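Inositol dehydrogenase (Lactobacillus casei, PDB 4MKX) probably oxidises scyllo-inositol with NAD as hydride acceptor, as a sugar-alcohol dehydrogenase of the Gfo/Idh/MocA family. Local coordinates at residues T295-N298 with F299-F303. Sequence-based numbering, arbitrary orientation.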
# COMPACT_ATOMS: atom_id res chain seq x y z
N THR A 295 7.96 2.66 10.10
CA THR A 295 7.51 1.44 10.78
C THR A 295 7.54 1.59 12.28
O THR A 295 8.26 2.43 12.82
CB THR A 295 8.45 0.27 10.44
OG1 THR A 295 9.80 0.66 10.78
CG2 THR A 295 8.39 -0.06 8.96
N SER A 296 6.75 0.77 12.97
CA SER A 296 6.87 0.71 14.41
C SER A 296 8.18 -0.00 14.76
O SER A 296 8.64 -0.90 14.05
CB SER A 296 5.65 0.05 15.07
OG SER A 296 5.16 -1.03 14.31
N GLN A 297 8.79 0.42 15.86
CA GLN A 297 10.18 0.07 16.13
C GLN A 297 10.37 -0.96 17.22
O GLN A 297 11.40 -1.63 17.27
CB GLN A 297 10.97 1.33 16.50
CG GLN A 297 11.17 2.27 15.35
CD GLN A 297 12.00 1.65 14.25
OE1 GLN A 297 13.17 1.32 14.46
NE2 GLN A 297 11.40 1.46 13.08
N ASN A 298 9.38 -1.11 18.10
CA ASN A 298 9.52 -2.03 19.21
C ASN A 298 8.17 -2.43 19.74
O ASN A 298 7.16 -1.83 19.39
CB ASN A 298 10.36 -1.41 20.33
CG ASN A 298 10.00 0.04 20.59
OD1 ASN A 298 8.86 0.37 20.95
ND2 ASN A 298 10.97 0.92 20.40
N PHE A 299 8.16 -3.44 20.60
CA PHE A 299 6.90 -3.95 21.13
C PHE A 299 6.06 -2.94 21.93
O PHE A 299 4.83 -2.96 21.81
CB PHE A 299 7.06 -5.30 21.85
CG PHE A 299 7.58 -5.22 23.26
CD1 PHE A 299 6.72 -4.97 24.31
CD2 PHE A 299 8.93 -5.43 23.53
CE1 PHE A 299 7.19 -4.90 25.62
CE2 PHE A 299 9.40 -5.37 24.83
CZ PHE A 299 8.53 -5.10 25.88
N PRO A 300 6.69 -2.06 22.75
CA PRO A 300 5.82 -1.15 23.49
C PRO A 300 5.07 -0.20 22.57
O PRO A 300 3.93 0.15 22.87
CB PRO A 300 6.80 -0.35 24.37
CG PRO A 300 7.99 -1.22 24.49
CD PRO A 300 8.10 -1.93 23.18
N GLU A 301 5.69 0.21 21.47
CA GLU A 301 5.03 1.05 20.49
C GLU A 301 3.90 0.29 19.77
O GLU A 301 2.77 0.77 19.67
CB GLU A 301 6.04 1.58 19.48
CG GLU A 301 5.40 2.38 18.36
CD GLU A 301 6.39 2.91 17.34
OE1 GLU A 301 6.00 3.76 16.53
OE2 GLU A 301 7.56 2.47 17.35
N ARG A 302 4.20 -0.91 19.28
CA ARG A 302 3.23 -1.67 18.50
C ARG A 302 2.03 -2.10 19.36
O ARG A 302 0.89 -2.05 18.91
CB ARG A 302 3.89 -2.92 17.90
CG ARG A 302 2.92 -3.96 17.32
CD ARG A 302 2.14 -3.42 16.09
NE ARG A 302 1.21 -4.44 15.60
CZ ARG A 302 -0.04 -4.59 16.05
NH1 ARG A 302 -0.51 -3.77 16.99
NH2 ARG A 302 -0.82 -5.56 15.56
N PHE A 303 2.30 -2.52 20.59
CA PHE A 303 1.23 -3.11 21.37
C PHE A 303 0.76 -2.27 22.53
O PHE A 303 0.13 -2.78 23.46
CB PHE A 303 1.60 -4.54 21.82
CG PHE A 303 1.59 -5.54 20.69
CD1 PHE A 303 0.40 -5.85 20.05
CD2 PHE A 303 2.77 -6.15 20.27
CE1 PHE A 303 0.37 -6.76 18.99
CE2 PHE A 303 2.75 -7.06 19.22
CZ PHE A 303 1.56 -7.36 18.57
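The Asn298 carboxamide meets Glu301 N in its carbonyl plane, OD1 accepting the bond at 3.2 Å, whereas the Glu301 carboxylate is approached from above its plane by Gln297 N, 2.8 Å from OE2. Pro300 CD lies over one face of the Phe299 ring, offset toward its rim; on one face of the Arg302 guanidinium sits Phe303 CE1, and Arg302 CG in turn covers the centre of a Phe303 ring face. Asn298 OD1 also rests 3.3 Å from Pro300 CD, the two side chains crossing nearly at right angles. A chi1 of 175° sets Glu301 CG opposite the backbone N, and the extended chain reaches back along the incoming loop and lays CD 3.7 Å from Ser296 CB. Its other oxygen, OE1, forms a salt bridge with Lys280, so the carboxylate ties the loop to a neighbouring charge. Without the carboxylate, as with an alanine here, Gln297 N would probably lose its acceptor and Lys280 its charged mate, and the loop ahead of the helix would be freer to shift. The backbone bond from Arg302 N to Asn298 O is 3.1 Å long and closes the i to i+4 turn, and Arg302 NH1 forms a salt bridge with Asp144. Asn298 and Pro300 touch Arg27 of helix 27-38, which follows the first strand of the Rossmann domain. This is a classic asparagine N-cap of a short helix, with the return bond from Glu301 made one residue earlier than in a capping box.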